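Side-chain contacts in myosin-17 (Arabidopsis thaliana, PDB 7KFL), which probably recognises cargo through its globular tail, the cargo-binding domain of a plant class XI myosin motor: residues D28-A33 and S81-L86; L87-L92 and F386-I391. All coordinates share one frame; numbering follows the deposited sequence.

Overall arrangement
Both contacts draw on helix 71-89 of the largely helical globular tail. Contact 1 sets residues 81-86, in the C-terminal half of that helix, against the strand-to-helix junction at 28-33; contact 2 sets residues 87-92 against 386-391, near the end of the chain, where helix 388-393 begins. Their centres lie about 12 Å apart, each about 20 Å from the centre of the chain. They are continuous along helix 71-89 and also touch by packing, V388 CG1 lying 4.2 Å from L85 O. Contact 1 is buried and mostly apolar, whereas contact 2 mixes polar and apolar groups and lies at the surface. Helix 150-186 borders both, touching L84 and L85 in one and Q89 and V388 in the other.

Contact 1: residues D28-A33 and S81-L86; sequences DKPVAA and SATLLL
The CG-CD side of the P30 ring meets the side chain of T83, with P30 CG 3.2 Å from T83 OG1. CD of the same ring lies 3.3 Å from that oxygen, which therefore sits against both ring carbons; proline suits the place because its compact, rigid ring offers them as an apolar surface. The first torsion of T83 explains this placement: at chi1 -54° OG1 stands beside its own backbone N, where it also hydrogen-bonds to S79 O one helical turn back. The hydroxyl thus has a polar partner within helix 71-89, while CG2, on the other branch, reaches P30 CD at 3.9 Å. Threonine combines a hydroxyl that its own helix can satisfy with a methyl for packing.

A33, in the first turn of helix 31-43, brings its methyl against the helix beside L84. Its CB is 4.0 Å from L84 CB, and the CA atoms of A33 and L84 are 4.9 Å apart, a spacing that the small alanine side chain permits. L84 carries CG anti to its backbone N (chi1 -176°), and CD1 lies 3.8 Å from A33 O; the leucine also touches I36 and Y37 farther along helix 31-43. No hydrogen bond joins 28-33 to 81-86, so close fit and burial hold this helix start against helix 71-89, with one polar link, from A33 N to N80 OD1, supplied by the preceding turn.

Contact 2: residues L87-L92 and F386-I391; sequences LLQRTL and FTVEDI
Q89 and V388 are the residues whose CA atoms come nearest, 7.4 Å apart, where the C-terminal end of helix 71-89 faces the first turn of helix 388-393 in this helical globular tail. T387 occupies the N-cap of the latter. In the other segment, L88 O accepts from both T91 N and L92 N.

The spacing is bridged by side chains. Q89 sends CG out anti to its backbone N (chi1 174°) and then bends at chi2, 67°, which brings its amide beside the side chains of V388 and E389. E389 bends likewise, and its side chain and that of Q89 cross at about a right angle, with amide and carboxylate planes 70° apart. Q89 NE2 lies 2.7 Å from E389 OE1. Glutamine is long enough to offer this polar end while its CB packs 4.0 Å from V388 CG1, and valine gives a compact, branched apolar surface.

An alanine in place of Q89 would probably leave E389 OE1 without its close amide neighbour and open a gap beside V388. R90 NH2 hydrogen-bonds to S392 O, just beyond 386-391. On the amide's other side, Q89 OE1 rests 3.6 Å from V388 CG1.

Contact 1: residues D28-A33 and S81-L86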
loop_
_atom_site.group_PDB
_atom_site.type_symbol
_atom_site.label_atom_id
_atom_site.label_comp_id
_atom_site.label_asym_id
_atom_site.label_seq_id
_atom_site.Cartn_x
_atom_site.Cartn_y
_atom_site.Cartn_z
ATOM N N ASP A 28 -5.525 15.974 -16.316
ATOM C CA ASP A 28 -5.307 14.959 -15.250
ATOM C C ASP A 28 -3.826 14.967 -14.843
ATOM O O ASP A 28 -3.364 13.944 -14.294
ATOM C CB ASP A 28 -5.774 13.574 -15.711
ATOM C CG ASP A 28 -5.022 13.018 -16.911
ATOM O OD1 ASP A 28 -4.634 13.821 -17.789
ATOM O OD2 ASP A 28 -4.832 11.784 -16.962
ATOM N N LYS A 29 -3.124 16.085 -15.075
ATOM C CA LYS A 29 -1.643 16.189 -14.962
ATOM C C LYS A 29 -1.275 17.124 -13.811
ATOM O O LYS A 29 -1.840 18.209 -13.690
ATOM C CB LYS A 29 -1.051 16.658 -16.295
ATOM C CG LYS A 29 -1.729 16.083 -17.532
ATOM C CD LYS A 29 -0.917 16.226 -18.805
ATOM C CE LYS A 29 -1.654 15.753 -20.042
ATOM N NZ LYS A 29 -1.332 14.344 -20.371
ATOM N N PRO A 30 -0.321 16.729 -12.932
ATOM C CA PRO A 30 0.141 17.582 -11.836
ATOM C C PRO A 30 0.914 18.786 -12.397
ATOM O O PRO A 30 1.784 18.594 -13.231
ATOM C CB PRO A 30 1.042 16.656 -11.001
ATOM C CG PRO A 30 0.680 15.263 -11.471
ATOM C CD PRO A 30 0.383 15.439 -12.943
ATOM N N VAL A 31 0.571 19.993 -11.942
ATOM C CA VAL A 31 1.082 21.267 -12.527
ATOM C C VAL A 31 2.514 21.520 -12.036
ATOM O O VAL A 31 3.364 21.844 -12.888
ATOM C CB VAL A 31 0.147 22.452 -12.219
ATOM C CG1 VAL A 31 0.794 23.786 -12.555
ATOM C CG2 VAL A 31 -1.181 22.306 -12.944
ATOM N N ALA A 32 2.773 21.385 -10.729
ATOM C CA ALA A 32 4.070 21.726 -10.091
ATOM C C ALA A 32 5.208 20.933 -10.749
ATOM O O ALA A 32 6.262 21.537 -11.023
ATOM C CB ALA A 32 4.013 21.491 -8.600
ATOM N N ALA A 33 4.999 19.639 -11.006
ATOM C CA ALA A 33 5.966 18.747 -11.688
ATOM C C ALA A 33 6.294 19.302 -13.081
ATOM O O ALA A 33 7.479 19.287 -13.455
ATOM C CB ALA A 33 5.412 17.347 -11.769
ATOM N N SER A 81 5.567 14.001 -7.723
ATOM C CA SER A 81 6.872 13.292 -7.713
ATOM C C SER A 81 6.882 12.217 -8.803
ATOM O O SER A 81 7.880 12.138 -9.543
ATOM C CB SER A 81 7.167 12.704 -6.362
ATOM O OG SER A 81 7.142 13.711 -5.364
ATOM N N ALA A 82 5.807 11.431 -8.894
ATOM C CA ALA A 82 5.641 10.340 -9.882
ATOM C C ALA A 82 5.772 10.907 -11.301
ATOM O O ALA A 82 6.529 10.321 -12.098
ATOM C CB ALA A 82 4.315 9.645 -9.672
ATOM N N THR A 83 5.086 12.018 -11.594
ATOM C CA THR A 83 5.071 12.670 -12.933
ATOM C C THR A 83 6.447 13.283 -13.223
ATOM O O THR A 83 6.920 13.131 -14.368
ATOM C CB THR A 83 3.943 13.705 -13.050
ATOM O OG1 THR A 83 2.720 13.059 -12.696
ATOM C CG2 THR A 83 3.819 14.291 -14.441
ATOM N N LEU A 84 7.071 13.942 -12.238
ATOM C CA LEU A 84 8.407 14.572 -12.411
ATOM C C LEU A 84 9.450 13.485 -12.698
ATOM O O LEU A 84 10.249 13.679 -13.634
ATOM C CB LEU A 84 8.788 15.385 -11.169
ATOM C CG LEU A 84 10.103 16.161 -11.278
ATOM C CD1 LEU A 84 10.256 16.825 -12.644
ATOM C CD2 LEU A 84 10.211 17.203 -10.174
ATOM N N LEU A 85 9.438 12.392 -11.926
ATOM C CA LEU A 85 10.382 11.251 -12.081
ATOM C C LEU A 85 10.177 10.590 -13.451
ATOM O O LEU A 85 11.188 10.193 -14.062
ATOM C CB LEU A 85 10.180 10.251 -10.939
ATOM C CG LEU A 85 10.927 10.585 -9.651
ATOM C CD1 LEU A 85 10.349 9.824 -8.469
ATOM C CD2 LEU A 85 12.416 10.300 -9.795
ATOM N N LEU A 86 8.926 10.482 -13.909
ATOM C CA LEU A 86 8.562 9.928 -15.243
ATOM C C LEU A 86 9.256 10.754 -16.334
ATOM O O LEU A 86 9.837 10.146 -17.253
ATOM C CB LEU A 86 7.032 9.944 -15.389
ATOM C CG LEU A 86 6.430 9.342 -16.665
ATOM C CD1 LEU A 86 6.022 10.424 -17.653
ATOM C CD2 LEU A 86 7.357 8.335 -17.328
#

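Contact 2: residues L87-L92 and F386-I391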
loop_
_atom_site.group_PDB
_atom_site.type_symbol
_atom_site.label_atom_id
_atom_site.label_comp_id
_atom_site.label_asym_id
_atom_site.label_seq_id
_atom_site.Cartn_x
_atom_site.Cartn_y
_atom_site.Cartn_z
ATOM N N LEU A 87 9.226 12.086 -16.212
ATOM C CA LEU A 87 9.870 13.032 -17.165
ATOM C C LEU A 87 11.392 12.869 -17.082
ATOM O O LEU A 87 12.021 12.707 -18.148
ATOM C CB LEU A 87 9.447 14.468 -16.831
ATOM C CG LEU A 87 7.953 14.769 -16.947
ATOM C CD1 LEU A 87 7.594 16.038 -16.189
ATOM C CD2 LEU A 87 7.529 14.877 -18.404
ATOM N N LEU A 88 11.950 12.897 -15.866
ATOM C CA LEU A 88 13.403 12.715 -15.587
ATOM C C LEU A 88 13.880 11.366 -16.144
ATOM O O LEU A 88 14.975 11.335 -16.732
ATOM C CB LEU A 88 13.654 12.794 -14.077
ATOM C CG LEU A 88 13.436 14.159 -13.423
ATOM C CD1 LEU A 88 13.896 14.135 -11.974
ATOM C CD2 LEU A 88 14.147 15.268 -14.182
ATOM N N GLN A 89 13.091 10.302 -15.955
ATOM C CA GLN A 89 13.413 8.914 -16.393
ATOM C C GLN A 89 13.582 8.869 -17.917
ATOM O O GLN A 89 14.460 8.121 -18.380
ATOM C CB GLN A 89 12.321 7.941 -15.940
ATOM C CG GLN A 89 12.496 6.517 -16.456
ATOM C CD GLN A 89 13.711 5.823 -15.889
ATOM O OE1 GLN A 89 14.206 6.167 -14.815
ATOM N NE2 GLN A 89 14.199 4.822 -16.604
ATOM N N ARG A 90 12.772 9.634 -18.657
ATOM C CA ARG A 90 12.731 9.629 -20.145
ATOM C C ARG A 90 13.631 10.733 -20.720
ATOM O O ARG A 90 13.727 10.809 -21.961
ATOM C CB ARG A 90 11.293 9.816 -20.637
ATOM C CG ARG A 90 10.361 8.654 -20.321
ATOM C CD ARG A 90 8.959 8.896 -20.852
ATOM N NE ARG A 90 8.012 7.854 -20.465
ATOM C CZ ARG A 90 6.704 7.875 -20.725
ATOM N NH1 ARG A 90 6.162 8.890 -21.380
ATOM N NH2 ARG A 90 5.936 6.877 -20.322
ATOM N N THR A 91 14.271 11.545 -19.869
ATOM C CA THR A 91 15.066 12.741 -20.267
ATOM C C THR A 91 16.556 12.516 -19.969
ATOM O O THR A 91 17.343 12.450 -20.933
ATOM C CB THR A 91 14.533 14.001 -19.573
ATOM O OG1 THR A 91 13.197 14.211 -20.029
ATOM C CG2 THR A 91 15.360 15.238 -19.849
ATOM N N LEU A 92 16.923 12.413 -18.686
ATOM C CA LEU A 92 18.334 12.386 -18.208
ATOM C C LEU A 92 19.052 11.148 -18.761
ATOM O O LEU A 92 18.633 10.028 -18.423
ATOM C CB LEU A 92 18.364 12.381 -16.674
ATOM C CG LEU A 92 17.595 13.497 -15.963
ATOM C CD1 LEU A 92 18.064 13.632 -14.523
ATOM C CD2 LEU A 92 17.723 14.830 -16.684
ATOM N N PHE A 386 7.682 -1.221 -6.148
ATOM C CA PHE A 386 7.807 -0.587 -7.489
ATOM C C PHE A 386 9.191 0.042 -7.670
ATOM O O PHE A 386 9.804 0.473 -6.672
ATOM C CB PHE A 386 6.731 0.486 -7.678
ATOM C CG PHE A 386 6.791 1.617 -6.682
ATOM C CD1 PHE A 386 7.605 2.717 -6.902
ATOM C CD2 PHE A 386 6.038 1.577 -5.519
ATOM C CE1 PHE A 386 7.662 3.752 -5.980
ATOM C CE2 PHE A 386 6.093 2.612 -4.601
ATOM C CZ PHE A 386 6.906 3.698 -4.832
ATOM N N THR A 387 9.641 0.105 -8.927
ATOM C CA THR A 387 10.824 0.873 -9.394
ATOM C C THR A 387 10.335 2.006 -10.305
ATOM O O THR A 387 9.197 1.908 -10.806
ATOM C CB THR A 387 11.830 -0.046 -10.099
ATOM O OG1 THR A 387 11.164 -0.689 -11.186
ATOM C CG2 THR A 387 12.417 -1.089 -9.173
ATOM N N VAL A 388 11.161 3.039 -10.509
ATOM C CA VAL A 388 10.820 4.241 -11.330
ATOM C C VAL A 388 10.529 3.792 -12.769
ATOM O O VAL A 388 9.696 4.444 -13.428
ATOM C CB VAL A 388 11.936 5.305 -11.271
ATOM C CG1 VAL A 388 11.688 6.460 -12.232
ATOM C CG2 VAL A 388 12.133 5.836 -9.859
ATOM N N GLU A 389 11.184 2.718 -13.229
ATOM C CA GLU A 389 10.992 2.118 -14.577
ATOM C C GLU A 389 9.587 1.506 -14.677
ATOM O O GLU A 389 8.957 1.676 -15.737
ATOM C CB GLU A 389 12.083 1.080 -14.855
ATOM C CG GLU A 389 12.043 0.497 -16.259
ATOM C CD GLU A 389 12.302 1.474 -17.393
ATOM O OE1 GLU A 389 12.840 2.569 -17.129
ATOM O OE2 GLU A 389 11.969 1.134 -18.548
ATOM N N ASP A 390 9.119 0.818 -13.626
ATOM C CA ASP A 390 7.755 0.223 -13.549
ATOM C C ASP A 390 6.708 1.336 -13.645
ATOM O O ASP A 390 5.761 1.187 -14.442
ATOM C CB ASP A 390 7.531 -0.562 -12.252
ATOM C CG ASP A 390 8.292 -1.873 -12.164
ATOM O OD1 ASP A 390 8.690 -2.398 -13.224
ATOM O OD2 ASP A 390 8.475 -2.362 -11.031
ATOM N N ILE A 391 6.874 2.397 -12.847
ATOM C CA ILE A 391 5.964 3.582 -12.812
ATOM C C ILE A 391 5.846 4.148 -14.233
ATOM O O ILE A 391 4.709 4.381 -14.678
ATOM C CB ILE A 391 6.459 4.644 -11.806
ATOM C CG1 ILE A 391 6.380 4.133 -10.365
ATOM C CG2 ILE A 391 5.704 5.955 -11.987
ATOM C CD1 ILE A 391 6.775 5.151 -9.320
#